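Local coordinates for B-type Cna protein (Enterococcus faecium, PDB 6FWY), which is of unknown function but, as a thioester domain of a cell-wall-anchored surface protein, probably helps the bacterium attach covalently to host targets, at residues P87-A91 against K92-A96; S110-A114 against G115-V119; P127-T130 against A131-A135; A167-K171 against Y172-T176. All coordinates share one frame; numbering follows the deposited sequence.

Contact 1 of 4, residues P87-A91 against K92-A96; sequences PSKTA and KELGA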
ATOM      1  N   PRO A  87      13.074   6.714   1.897  1.00 36.70           N
ATOM      2  CA  PRO A  87      13.613   6.819   3.267  1.00 38.37           C
ATOM      3  C   PRO A  87      13.017   5.876   4.305  1.00 39.74           C
ATOM      4  O   PRO A  87      13.243   6.066   5.500  1.00 41.08           O
ATOM      5  CB  PRO A  87      13.239   8.253   3.643  1.00 39.01           C
ATOM      6  CG  PRO A  87      11.882   8.407   3.017  1.00 38.03           C
ATOM      7  CD  PRO A  87      11.973   7.671   1.693  1.00 36.94           C
ATOM      8  N   SER A  88      12.242   4.885   3.862  1.00 39.21           N
ATOM      9  CA  SER A  88      11.670   3.888   4.768  1.00 39.82           C
ATOM     10  C   SER A  88      12.792   3.153   5.496  1.00 40.79           C
ATOM     11  O   SER A  88      12.698   2.920   6.691  1.00 41.79           O
ATOM     12  CB  SER A  88      10.780   2.927   3.982  1.00 38.79           C
ATOM     13  OG  SER A  88      10.394   1.828   4.781  1.00 39.71           O
ATOM     14  N   LYS A  89      13.855   2.811   4.767  1.00 40.01           N
ATOM     15  CA  LYS A  89      15.096   2.344   5.370  1.00 40.99           C
ATOM     16  C   LYS A  89      16.124   3.476   5.363  1.00 40.71           C
ATOM     17  O   LYS A  89      16.171   4.287   4.408  1.00 38.97           O
ATOM     18  CB  LYS A  89      15.647   1.161   4.583  1.00 41.00           C
ATOM     19  CG  LYS A  89      14.684  -0.010   4.480  1.00 41.18           C
ATOM     20  CD  LYS A  89      14.447  -0.674   5.839  1.00 42.45           C
ATOM     21  CE  LYS A  89      13.650  -1.925   5.715  1.00 42.86           C
ATOM     22  NZ  LYS A  89      13.505  -2.527   7.058  1.00 45.02           N
ATOM     23  N   THR A  90      16.956   3.505   6.406  1.00 41.92           N
ATOM     24  CA  THR A  90      17.984   4.534   6.530  1.00 42.95           C
ATOM     25  C   THR A  90      19.176   4.200   5.648  1.00 42.77           C
ATOM     26  O   THR A  90      19.326   3.072   5.181  1.00 42.49           O
ATOM     27  CB  THR A  90      18.531   4.626   7.959  1.00 45.35           C
ATOM     28  OG1 THR A  90      19.140   3.375   8.313  1.00 46.45           O
ATOM     29  CG2 THR A  90      17.426   4.956   8.953  1.00 45.89           C
ATOM     30  N   ALA A  91      20.047   5.184   5.456  1.00 43.15           N
ATOM     31  CA  ALA A  91      21.304   4.997   4.747  1.00 42.54           C
ATOM     32  C   ALA A  91      22.149   3.856   5.354  1.00 44.23           C
ATOM     33  O   ALA A  91      22.631   2.973   4.621  1.00 44.24           O
ATOM     34  CB  ALA A  91      22.089   6.298   4.761  1.00 43.00           C
ATOM     35  N   LYS A  92      22.322   3.879   6.674  1.00 46.11           N
ATOM     36  CA  LYS A  92      23.071   2.841   7.391  1.00 47.94           C
ATOM     37  C   LYS A  92      22.542   1.420   7.115  1.00 47.57           C
ATOM     38  O   LYS A  92      23.317   0.511   6.816  1.00 48.18           O
ATOM     39  CB  LYS A  92      23.059   3.102   8.901  1.00 50.18           C
ATOM     40  CG  LYS A  92      23.893   2.095   9.691  1.00 52.37           C
ATOM     41  CD  LYS A  92      24.035   2.423  11.160  1.00 54.80           C
ATOM     42  CE  LYS A  92      24.665   1.221  11.876  1.00 56.91           C
ATOM     43  NZ  LYS A  92      24.874   1.369  13.347  1.00 59.82           N
ATOM     44  N   GLU A  93      21.228   1.255   7.232  1.00 46.69           N
ATOM     45  CA  GLU A  93      20.560  -0.020   6.957  1.00 46.06           C
ATOM     46  C   GLU A  93      20.736  -0.509   5.525  1.00 43.88           C
ATOM     47  O   GLU A  93      20.853  -1.696   5.294  1.00 44.42           O
ATOM     48  CB  GLU A  93      19.067   0.104   7.253  1.00 45.08           C
ATOM     49  CG  GLU A  93      18.751   0.199   8.745  1.00 47.13           C
ATOM     50  CD  GLU A  93      17.287   0.521   9.031  1.00 46.32           C
ATOM     51  OE1 GLU A  93      16.601   1.121   8.181  1.00 44.69           O
ATOM     52  OE2 GLU A  93      16.820   0.121  10.113  1.00 47.88           O
ATOM     53  N   LEU A  94      20.746   0.415   4.574  1.00 42.28           N
ATOM     54  CA  LEU A  94      20.947   0.086   3.157  1.00 41.34           C
ATOM     55  C   LEU A  94      22.417  -0.107   2.711  1.00 42.06           C
ATOM     56  O   LEU A  94      22.662  -0.619   1.623  1.00 41.58           O
ATOM     57  CB  LEU A  94      20.284   1.147   2.283  1.00 39.75           C
ATOM     58  CG  LEU A  94      18.770   1.287   2.468  1.00 39.11           C
ATOM     59  CD1 LEU A  94      18.260   2.559   1.791  1.00 38.16           C
ATOM     60  CD2 LEU A  94      18.018   0.083   1.948  1.00 38.07           C
ATOM     61  N   GLY A  95      23.381   0.299   3.535  1.00 43.73           N
ATOM     62  CA  GLY A  95      24.795   0.239   3.168  1.00 43.65           C
ATOM     63  C   GLY A  95      25.273   1.481   2.432  1.00 42.80           C
ATOM     64  O   GLY A  95      26.430   1.563   2.050  1.00 43.38           O
ATOM     65  N   ALA A  96      24.385   2.455   2.246  1.00 42.07           N
ATOM     66  CA  ALA A  96      24.745   3.743   1.673  1.00 41.06           C
ATOM     67  C   ALA A  96      25.466   4.568   2.726  1.00 42.39           C
ATOM     68  O   ALA A  96      25.217   4.421   3.907  1.00 43.61           O
ATOM     69  CB  ALA A  96      23.494   4.459   1.198  1.00 39.59           C
TER
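T90 reaches forward and E93 back, their side chains crossing at a slant, so that each caps the other's amide. The hydroxyl OG1 of T90 takes the N-H of E93 at 3.2 Å, a nearly straight bond (167°). T90 can do this because OG1 is tucked between its own N and carbonyl carbon (chi1 62°). In return, the extended chain of E93 brings OE1 to within 3.0 Å of T90 N, which meets the oxygen on its anti side, somewhat out of the carboxylate plane. The side chain of K89 crosses those of E93 and L94 at about a right angle. Its CB rests 3.7 Å from CD2 of L94 and its CD 3.7 Å from OE1 of E93, whereas NZ stays 4.9 Å from that oxygen, too far for a salt bridge though the opposite charges may still attract weakly. L94 N donates to T90 O, closing the first turn. Beyond it the chain leaves the helix at G95, whose positive phi (88°) lets A96 N turn back to A91 O in a weak bond; L94 and A96 then pack on A102 of helix 99-113. Helix 91-94 is thus a single turn between a capping box and a Schellman motif.

Contact 2 of 4, residues S110-A114 against G115-V119; sequences SWVLA and GNFKV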
ATOM      1  N   SER A 110      14.025   2.191  -9.170  1.00 29.75           N
ATOM      2  CA  SER A 110      12.850   2.688  -9.886  1.00 30.01           C
ATOM      3  C   SER A 110      13.023   2.685 -11.423  1.00 29.48           C
ATOM      4  O   SER A 110      12.144   2.234 -12.150  1.00 28.36           O
ATOM      5  CB  SER A 110      12.483   4.098  -9.410  1.00 29.58           C
ATOM      6  OG  SER A 110      11.281   4.535 -10.009  1.00 30.21           O
ATOM      7  N   TRP A 111      14.159   3.191 -11.894  1.00 29.59           N
ATOM      8  CA  TRP A 111      14.435   3.257 -13.330  1.00 30.20           C
ATOM      9  C   TRP A 111      14.465   1.864 -13.972  1.00 30.38           C
ATOM     10  O   TRP A 111      13.910   1.663 -15.038  1.00 31.16           O
ATOM     11  CB  TRP A 111      15.746   3.996 -13.613  1.00 29.99           C
ATOM     12  CG  TRP A 111      15.684   5.515 -13.552  1.00 30.27           C
ATOM     13  CD1 TRP A 111      14.635   6.322 -13.929  1.00 29.75           C
ATOM     14  CD2 TRP A 111      16.729   6.396 -13.142  1.00 29.97           C
ATOM     15  NE1 TRP A 111      14.975   7.629 -13.785  1.00 29.55           N
ATOM     16  CE2 TRP A 111      16.245   7.713 -13.295  1.00 30.24           C
ATOM     17  CE3 TRP A 111      18.018   6.204 -12.650  1.00 29.73           C
ATOM     18  CZ2 TRP A 111      17.010   8.837 -12.962  1.00 30.84           C
ATOM     19  CZ3 TRP A 111      18.790   7.316 -12.346  1.00 30.32           C
ATOM     20  CH2 TRP A 111      18.288   8.608 -12.491  1.00 31.10           C
ATOM     21  N   VAL A 112      15.103   0.915 -13.291  1.00 30.79           N
ATOM     22  CA  VAL A 112      15.196  -0.471 -13.754  1.00 31.18           C
ATOM     23  C   VAL A 112      13.829  -1.146 -13.738  1.00 31.32           C
ATOM     24  O   VAL A 112      13.424  -1.728 -14.725  1.00 30.96           O
ATOM     25  CB  VAL A 112      16.219  -1.266 -12.921  1.00 31.72           C
ATOM     26  CG1 VAL A 112      16.211  -2.753 -13.291  1.00 32.82           C
ATOM     27  CG2 VAL A 112      17.613  -0.683 -13.137  1.00 31.62           C
ATOM     28  N   LEU A 113      13.095  -1.026 -12.637  1.00 31.33           N
ATOM     29  CA  LEU A 113      11.737  -1.590 -12.541  1.00 31.72           C
ATOM     30  C   LEU A 113      10.799  -1.045 -13.598  1.00 31.80           C
ATOM     31  O   LEU A 113       9.963  -1.770 -14.100  1.00 33.07           O
ATOM     32  CB  LEU A 113      11.121  -1.368 -11.141  1.00 31.37           C
ATOM     33  CG  LEU A 113      11.729  -2.086  -9.933  1.00 31.72           C
ATOM     34  CD1 LEU A 113      10.912  -1.780  -8.676  1.00 31.97           C
ATOM     35  CD2 LEU A 113      11.783  -3.592 -10.158  1.00 32.81           C
ATOM     36  N   ALA A 114      10.943   0.229 -13.933  1.00 31.79           N
ATOM     37  CA  ALA A 114      10.123   0.865 -14.971  1.00 32.22           C
ATOM     38  C   ALA A 114      10.563   0.505 -16.401  1.00 32.16           C
ATOM     39  O   ALA A 114       9.916   0.878 -17.359  1.00 32.25           O
ATOM     40  CB  ALA A 114      10.103   2.375 -14.783  1.00 31.52           C
ATOM     41  N   GLY A 115      11.669  -0.213 -16.536  1.00 32.64           N
ATOM     42  CA  GLY A 115      12.116  -0.732 -17.827  1.00 32.91           C
ATOM     43  C   GLY A 115      12.969   0.231 -18.650  1.00 32.08           C
ATOM     44  O   GLY A 115      13.108   0.043 -19.849  1.00 32.32           O
ATOM     45  N   ASN A 116      13.544   1.247 -18.017  1.00 31.08           N
ATOM     46  CA  ASN A 116      14.312   2.261 -18.731  1.00 31.17           C
ATOM     47  C   ASN A 116      15.645   1.686 -19.307  1.00 31.62           C
ATOM     48  O   ASN A 116      16.102   2.097 -20.360  1.00 29.85           O
ATOM     49  CB  ASN A 116      14.647   3.416 -17.813  1.00 30.91           C
ATOM     50  CG  ASN A 116      13.427   4.176 -17.339  1.00 31.34           C
ATOM     51  OD1 ASN A 116      13.566   4.899 -16.396  1.00 32.21           O
ATOM     52  ND2 ASN A 116      12.235   3.873 -17.816  1.00 31.67           N
ATOM     53  N   PHE A 117      16.234   0.774 -18.537  1.00 31.20           N
ATOM     54  CA  PHE A 117      17.382  -0.002 -18.905  1.00 32.49           C
ATOM     55  C   PHE A 117      17.489  -1.246 -18.013  1.00 32.98           C
ATOM     56  O   PHE A 117      16.904  -1.321 -16.909  1.00 32.43           O
ATOM     57  CB  PHE A 117      18.658   0.836 -18.809  1.00 31.72           C
ATOM     58  CG  PHE A 117      18.735   1.695 -17.580  1.00 30.86           C
ATOM     59  CD1 PHE A 117      19.231   1.195 -16.380  1.00 30.28           C
ATOM     60  CD2 PHE A 117      18.304   3.028 -17.627  1.00 30.60           C
ATOM     61  CE1 PHE A 117      19.296   2.003 -15.256  1.00 30.06           C
ATOM     62  CE2 PHE A 117      18.399   3.846 -16.523  1.00 29.30           C
ATOM     63  CZ  PHE A 117      18.894   3.323 -15.333  1.00 28.97           C
ATOM     64  N   LYS A 118      18.238  -2.218 -18.530  1.00 33.87           N
ATOM     65  CA  LYS A 118      18.551  -3.451 -17.813  1.00 34.16           C
ATOM     66  C   LYS A 118      19.759  -3.232 -16.900  1.00 33.35           C
ATOM     67  O   LYS A 118      20.531  -2.271 -17.093  1.00 31.85           O
ATOM     68  CB  LYS A 118      18.851  -4.576 -18.823  1.00 35.93           C
ATOM     69  CG  LYS A 118      17.647  -4.944 -19.695  1.00 37.02           C
ATOM     70  CD  LYS A 118      17.982  -6.100 -20.660  1.00 37.51           C
ATOM     71  CE  LYS A 118      18.571  -5.524 -21.923  1.00 38.15           C
ATOM     72  NZ  LYS A 118      19.177  -6.517 -22.866  1.00 39.66           N
ATOM     73  N   VAL A 119      19.923  -4.129 -15.919  1.00 33.99           N
ATOM     74  CA  VAL A 119      21.053  -4.092 -14.989  1.00 34.54           C
ATOM     75  C   VAL A 119      22.391  -4.262 -15.734  1.00 35.33           C
ATOM     76  O   VAL A 119      23.378  -3.619 -15.376  1.00 35.82           O
ATOM     77  CB  VAL A 119      20.883  -5.141 -13.851  1.00 35.38           C
ATOM     78  CG1 VAL A 119      22.160  -5.327 -13.030  1.00 35.78           C
ATOM     79  CG2 VAL A 119      19.712  -4.763 -12.923  1.00 35.21           C
TER
HETATM   80  O   HOH W   1      14.900  -3.036 -16.755  1.00 31.75           O
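W111 and N116 meet across a Schellman motif that ends helix 99-113. N116 N donates to W111 O at 3.0 Å, and G115 N turns back to V112 O, approaching from above that carbonyl's plane; the positive phi of G115 (86°) makes the reversal possible. OD1 of N116 lies 3.0 Å from CD1 of W111, with the amide and indole planes 47° apart. Just past the turn, F117 folds back over the helix, a chi1 of 43° swinging its ring toward the last helical turn. There CZ lies 3.6 Å from CB of W111, and CE1 lies 3.8 Å from CG2 of V112, whose side chain runs at about a right angle to that of F117. The other branch of V112, CG1, touches CG2 of V119 at 4.1 Å. One water donates to both V112 O (2.8 Å) and F117 O (2.6 Å). Further out, M37 of strand 32-44 lies against both W111 and F117, while Y145 of helix 131-150 covers V112 and V119. The amide of N116 is held from outside the turn: OD1 takes a weak bond from S55 N, and ND2 donates to M53 O.

Contact 3 of 4, residues P127-T130 against A131-A135; sequences PNHT and AAETA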
ATOM      1  N   PRO A 127      32.748   9.877 -13.428  1.00 34.92           N
ATOM      2  CA  PRO A 127      33.970  10.724 -13.300  1.00 36.39           C
ATOM      3  C   PRO A 127      34.041  11.708 -12.113  1.00 37.85           C
ATOM      4  O   PRO A 127      35.136  12.153 -11.760  1.00 39.08           O
ATOM      5  CB  PRO A 127      34.013  11.503 -14.626  1.00 36.19           C
ATOM      6  CG  PRO A 127      32.651  11.378 -15.212  1.00 35.31           C
ATOM      7  CD  PRO A 127      32.075  10.073 -14.732  1.00 34.47           C
ATOM      8  N   ASN A 128      32.897  12.018 -11.499  1.00 37.48           N
ATOM      9  CA  ASN A 128      32.778  12.989 -10.387  1.00 38.89           C
ATOM     10  C   ASN A 128      32.624  12.335  -9.007  1.00 39.06           C
ATOM     11  O   ASN A 128      32.442  13.038  -8.022  1.00 40.65           O
ATOM     12  CB  ASN A 128      31.571  13.927 -10.621  1.00 38.64           C
ATOM     13  CG  ASN A 128      31.764  14.843 -11.814  1.00 39.18           C
ATOM     14  OD1 ASN A 128      32.870  14.955 -12.353  1.00 40.26           O
ATOM     15  ND2 ASN A 128      30.681  15.497 -12.247  1.00 39.43           N
ATOM     16  N   HIS A 129      32.656  11.002  -8.944  1.00 38.55           N
ATOM     17  CA  HIS A 129      32.523  10.289  -7.675  1.00 38.63           C
ATOM     18  C   HIS A 129      33.541   9.173  -7.573  1.00 39.20           C
ATOM     19  O   HIS A 129      33.936   8.567  -8.586  1.00 39.19           O
ATOM     20  CB  HIS A 129      31.096   9.753  -7.495  1.00 37.99           C
ATOM     21  CG  HIS A 129      30.041  10.819  -7.592  1.00 37.43           C
ATOM     22  ND1 HIS A 129      29.702  11.636  -6.539  1.00 37.68           N
ATOM     23  CD2 HIS A 129      29.289  11.227  -8.642  1.00 36.40           C
ATOM     24  CE1 HIS A 129      28.772  12.489  -6.935  1.00 37.59           C
ATOM     25  NE2 HIS A 129      28.508  12.267  -8.209  1.00 36.87           N
ATOM     26  N   THR A 130      33.978   8.893  -6.346  1.00 40.21           N
ATOM     27  CA  THR A 130      35.025   7.886  -6.120  1.00 40.50           C
ATOM     28  C   THR A 130      34.409   6.489  -6.289  1.00 40.33           C
ATOM     29  O   THR A 130      33.178   6.327  -6.263  1.00 39.99           O
ATOM     30  CB  THR A 130      35.648   7.989  -4.712  1.00 41.82           C
ATOM     31  OG1 THR A 130      34.648   7.718  -3.725  1.00 41.80           O
ATOM     32  CG2 THR A 130      36.255   9.378  -4.466  1.00 42.61           C
ATOM     33  N   ALA A 131      35.278   5.497  -6.464  1.00 40.78           N
ATOM     34  CA  ALA A 131      34.861   4.113  -6.535  1.00 40.33           C
ATOM     35  C   ALA A 131      34.137   3.650  -5.273  1.00 40.62           C
ATOM     36  O   ALA A 131      33.211   2.852  -5.364  1.00 40.18           O
ATOM     37  CB  ALA A 131      36.060   3.221  -6.802  1.00 40.91           C
ATOM     38  N   ALA A 132      34.551   4.146  -4.107  1.00 42.25           N
ATOM     39  CA  ALA A 132      33.920   3.782  -2.822  1.00 42.63           C
ATOM     40  C   ALA A 132      32.498   4.328  -2.712  1.00 42.06           C
ATOM     41  O   ALA A 132      31.601   3.619  -2.239  1.00 42.42           O
ATOM     42  CB  ALA A 132      34.771   4.236  -1.643  1.00 44.34           C
ATOM     43  N   GLU A 133      32.286   5.567  -3.175  1.00 41.49           N
ATOM     44  CA  GLU A 133      30.933   6.158  -3.251  1.00 40.53           C
ATOM     45  C   GLU A 133      30.006   5.308  -4.128  1.00 38.92           C
ATOM     46  O   GLU A 133      28.929   4.893  -3.717  1.00 37.19           O
ATOM     47  CB  GLU A 133      30.979   7.592  -3.796  1.00 40.70           C
ATOM     48  CG  GLU A 133      31.528   8.623  -2.814  1.00 42.80           C
ATOM     49  CD  GLU A 133      31.566  10.036  -3.398  1.00 43.39           C
ATOM     50  OE1 GLU A 133      32.179  10.257  -4.472  1.00 43.70           O
ATOM     51  OE2 GLU A 133      31.000  10.944  -2.769  1.00 44.61           O
ATOM     52  N   THR A 134      30.470   5.029  -5.351  1.00 38.13           N
ATOM     53  CA  THR A 134      29.688   4.258  -6.305  1.00 36.33           C
ATOM     54  C   THR A 134      29.409   2.847  -5.762  1.00 37.09           C
ATOM     55  O   THR A 134      28.293   2.357  -5.911  1.00 36.38           O
ATOM     56  CB  THR A 134      30.388   4.254  -7.683  1.00 36.01           C
ATOM     57  OG1 THR A 134      30.330   5.587  -8.214  1.00 34.99           O
ATOM     58  CG2 THR A 134      29.756   3.258  -8.664  1.00 34.74           C
ATOM     59  N   ALA A 135      30.404   2.226  -5.116  1.00 37.78           N
ATOM     60  CA  ALA A 135      30.251   0.881  -4.541  1.00 38.68           C
ATOM     61  C   ALA A 135      29.211   0.802  -3.397  1.00 38.84           C
ATOM     62  O   ALA A 135      28.484  -0.192  -3.283  1.00 38.88           O
ATOM     63  CB  ALA A 135      31.603   0.350  -4.071  1.00 40.05           C
TER
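A capping box opens helix 131-150, with T130 at the N-cap and E133 as its partner in the first turn. The two side chains cross at about a right angle. T130 OG1 accepts from E133 N at 3.2 Å, which caps one of the amides of the first turn. The reciprocal bond runs from T130 N to E133 OE1, shorter at 2.9 Å, and uses the anti lone pair of that oxygen, the one directed away from OE2. E133 gets there with CG anti to its carbonyl carbon (chi1 -73°) and an extended chain, so that the carboxylate comes back alongside the residues before the helix. The regular helical pattern starts at the same place: T134 N donates to T130 O at 3.1 Å along a nearly straight path (172°).

H129, just ahead of the cap, also leans on the carboxylate. Its CB lies 3.3 Å from E133 OE1, and that oxygen sits at the edge of the imidazole, near the ring plane, with ring and carboxylate planes 54° apart. The ring is fixed from its far end, where NE2 is hydrogen-bonded to D22 OD1, and the rings of Y24 and H126 meet it as well. D22 also takes a bond from N128 ND2 through its other oxygen, so one aspartate ties down two residues of the loop leading into the helix. T134, on the buried side of the first turn, hydrogen-bonds through OG1 to Y24 O; its CB lies 3.8 Å from T130 O.

Contact 4 of 4, residues A167-K171 against Y172-T176; sequences ADEGK and YHTFT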
ATOM      1  N   ALA A 167     -23.776 -18.935  22.934  1.00 45.64           N
ATOM      2  CA  ALA A 167     -24.395 -19.266  24.211  1.00 47.17           C
ATOM      3  C   ALA A 167     -25.810 -18.701  24.304  1.00 47.04           C
ATOM      4  O   ALA A 167     -26.124 -17.663  23.704  1.00 45.75           O
ATOM      5  CB  ALA A 167     -23.567 -18.740  25.383  1.00 47.91           C
ATOM      6  N   ASP A 168     -26.652 -19.383  25.077  1.00 48.20           N
ATOM      7  CA  ASP A 168     -27.923 -18.827  25.481  1.00 48.54           C
ATOM      8  C   ASP A 168     -27.677 -17.988  26.742  1.00 48.90           C
ATOM      9  O   ASP A 168     -27.015 -18.443  27.669  1.00 50.89           O
ATOM     10  CB  ASP A 168     -28.954 -19.950  25.696  1.00 50.19           C
ATOM     11  CG  ASP A 168     -29.430 -20.565  24.376  1.00 50.83           C
ATOM     12  OD1 ASP A 168     -29.131 -20.030  23.286  1.00 50.18           O
ATOM     13  OD2 ASP A 168     -30.104 -21.614  24.434  1.00 53.21           O
ATOM     14  N   GLU A 169     -28.184 -16.755  26.731  1.00 48.27           N
ATOM     15  CA  GLU A 169     -27.994 -15.778  27.804  1.00 49.07           C
ATOM     16  C   GLU A 169     -29.266 -14.957  27.907  1.00 49.05           C
ATOM     17  O   GLU A 169     -29.666 -14.312  26.943  1.00 47.57           O
ATOM     18  CB  GLU A 169     -26.799 -14.851  27.506  1.00 49.25           C
ATOM     19  CG  GLU A 169     -25.441 -15.528  27.622  1.00 50.13           C
ATOM     20  CD  GLU A 169     -24.264 -14.675  27.144  1.00 50.85           C
ATOM     21  OE1 GLU A 169     -23.118 -15.172  27.304  1.00 52.66           O
ATOM     22  OE2 GLU A 169     -24.417 -13.529  26.641  1.00 50.88           O
ATOM     23  N   GLY A 170     -29.898 -14.976  29.083  1.00 51.18           N
ATOM     24  CA  GLY A 170     -31.170 -14.282  29.305  1.00 51.96           C
ATOM     25  C   GLY A 170     -32.215 -14.728  28.298  1.00 51.10           C
ATOM     26  O   GLY A 170     -32.459 -15.917  28.155  1.00 50.64           O
ATOM     27  N   LYS A 171     -32.784 -13.774  27.574  1.00 51.83           N
ATOM     28  CA  LYS A 171     -33.831 -14.053  26.589  1.00 52.79           C
ATOM     29  C   LYS A 171     -33.294 -14.208  25.139  1.00 50.85           C
ATOM     30  O   LYS A 171     -34.043 -14.078  24.166  1.00 51.33           O
ATOM     31  CB  LYS A 171     -34.887 -12.948  26.668  1.00 55.80           C
ATOM     32  CG  LYS A 171     -35.659 -13.006  27.957  1.00 58.46           C
ATOM     33  CD  LYS A 171     -36.640 -11.860  28.062  1.00 62.22           C
ATOM     34  CE  LYS A 171     -37.720 -12.169  29.091  1.00 64.69           C
ATOM     35  NZ  LYS A 171     -38.750 -11.090  29.125  1.00 69.34           N
ATOM     36  N   TYR A 172     -31.989 -14.456  24.994  1.00 43.21           N
ATOM     37  CA  TYR A 172     -31.348 -14.456  23.674  1.00 42.63           C
ATOM     38  C   TYR A 172     -30.479 -15.681  23.435  1.00 43.08           C
ATOM     39  O   TYR A 172     -29.801 -16.161  24.355  1.00 43.58           O
ATOM     40  CB  TYR A 172     -30.475 -13.209  23.521  1.00 42.60           C
ATOM     41  CG  TYR A 172     -31.267 -11.942  23.405  1.00 42.29           C
ATOM     42  CD1 TYR A 172     -31.816 -11.566  22.188  1.00 41.52           C
ATOM     43  CD2 TYR A 172     -31.477 -11.115  24.511  1.00 43.63           C
ATOM     44  CE1 TYR A 172     -32.545 -10.406  22.050  1.00 42.53           C
ATOM     45  CE2 TYR A 172     -32.233  -9.945  24.395  1.00 44.15           C
ATOM     46  CZ  TYR A 172     -32.765  -9.599  23.162  1.00 43.66           C
ATOM     47  OH  TYR A 172     -33.524  -8.464  23.006  1.00 45.04           O
ATOM     48  N   HIS A 173     -30.508 -16.170  22.187  1.00 42.60           N
ATOM     49  CA  HIS A 173     -29.415 -16.951  21.634  1.00 42.14           C
ATOM     50  C   HIS A 173     -28.351 -15.935  21.245  1.00 41.98           C
ATOM     51  O   HIS A 173     -28.669 -14.972  20.553  1.00 41.60           O
ATOM     52  CB  HIS A 173     -29.825 -17.720  20.366  1.00 42.30           C
ATOM     53  CG  HIS A 173     -30.964 -18.678  20.550  1.00 42.03           C
ATOM     54  ND1 HIS A 173     -30.868 -19.813  21.328  1.00 42.83           N
ATOM     55  CD2 HIS A 173     -32.209 -18.692  20.009  1.00 41.77           C
ATOM     56  CE1 HIS A 173     -32.010 -20.475  21.273  1.00 42.76           C
ATOM     57  NE2 HIS A 173     -32.838 -19.819  20.476  1.00 42.40           N
ATOM     58  N   THR A 174     -27.106 -16.136  21.689  1.00 42.36           N
ATOM     59  CA  THR A 174     -26.001 -15.196  21.413  1.00 42.13           C
ATOM     60  C   THR A 174     -24.913 -15.845  20.530  1.00 42.10           C
ATOM     61  O   THR A 174     -24.609 -17.029  20.670  1.00 42.45           O
ATOM     62  CB  THR A 174     -25.358 -14.611  22.698  1.00 42.99           C
ATOM     63  OG1 THR A 174     -24.482 -15.558  23.295  1.00 43.97           O
ATOM     64  CG2 THR A 174     -26.419 -14.188  23.711  1.00 43.62           C
ATOM     65  N   PHE A 175     -24.345 -15.055  19.625  1.00 41.37           N
ATOM     66  CA  PHE A 175     -23.286 -15.503  18.723  1.00 41.63           C
ATOM     67  C   PHE A 175     -22.191 -14.440  18.710  1.00 41.63           C
ATOM     68  O   PHE A 175     -22.410 -13.320  18.249  1.00 39.78           O
ATOM     69  CB  PHE A 175     -23.836 -15.711  17.305  1.00 40.91           C
ATOM     70  CG  PHE A 175     -24.987 -16.669  17.242  1.00 41.01           C
ATOM     71  CD1 PHE A 175     -24.760 -18.036  17.100  1.00 41.77           C
ATOM     72  CD2 PHE A 175     -26.294 -16.209  17.359  1.00 40.40           C
ATOM     73  CE1 PHE A 175     -25.825 -18.925  17.060  1.00 42.30           C
ATOM     74  CE2 PHE A 175     -27.366 -17.084  17.318  1.00 40.68           C
ATOM     75  CZ  PHE A 175     -27.147 -18.443  17.172  1.00 41.81           C
ATOM     76  N   THR A 176     -21.022 -14.777  19.237  1.00 43.00           N
ATOM     77  CA  THR A 176     -19.891 -13.853  19.286  1.00 43.25           C
ATOM     78  C   THR A 176     -18.920 -14.143  18.141  1.00 43.26           C
ATOM     79  O   THR A 176     -18.674 -15.291  17.808  1.00 44.26           O
ATOM     80  CB  THR A 176     -19.195 -13.904  20.660  1.00 44.86           C
ATOM     81  OG1 THR A 176     -20.172 -13.630  21.668  1.00 44.44           O
ATOM     82  CG2 THR A 176     -18.055 -12.878  20.763  1.00 45.08           C
TER
HETATM   83  O   HOH W   2     -26.736 -19.558  21.027  1.00 42.96           O
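One carbonyl, A167 O, is gripped twice by T174 in this beta hairpin: by the backbone N and by the hydroxyl OG1, both at 2.7 Å and from opposite faces of the carbonyl plane. A chi1 of 78° turns the T174 hydroxyl over that carbonyl on the neighbouring strand. A167 N closes the same hydrogen-bonded pair by donating to T174 O. At the tip, E169 and Y172 form the last such pair, bracketing a type II' turn in which G170 takes a positive phi (55°). E169 N to Y172 O is almost straight at 2.9 Å. E169 shares a face with A167, Y172 and T174, and its OE2 comes 3.6 Å from CG2 of T174, the side chains crossing at about a right angle. Strand 172-181 continues the sheet on its other side through strand 218-225, where K223 packs against Y172 and T174. The opposite face carries D168 and H173, a non-hydrogen-bonded pair whose side chains run side by side in the same direction; the ring of W277 meets that of H173. H173 ND1 donates to D168 OD1 at 2.6 Å, meeting the oxygen from above the carboxylate plane, 35° out of it.

In the fold
Contacts 1, 2 and 3 follow in series within the thioester domain range, and contact 4 comes last. The centres of the first three lie 18 to 21 Å apart. Contacts 1 and 3 approach to about 6 Å between nearest atoms. They mark helix boundaries: both ends of 91-94, the end of 99-113 and the start of 131-150. Helix 99-113 links contact 2, which ends it, to contact 1, which packs on it. Contact 4 turns a hairpin in the separate five-stranded sheet, its centre 54 to 71 Å from the others, so the mixed helix-and-sheet part around contacts 1 to 3 and the all-beta part around contact 4 lie on opposite sides of the chain's centre.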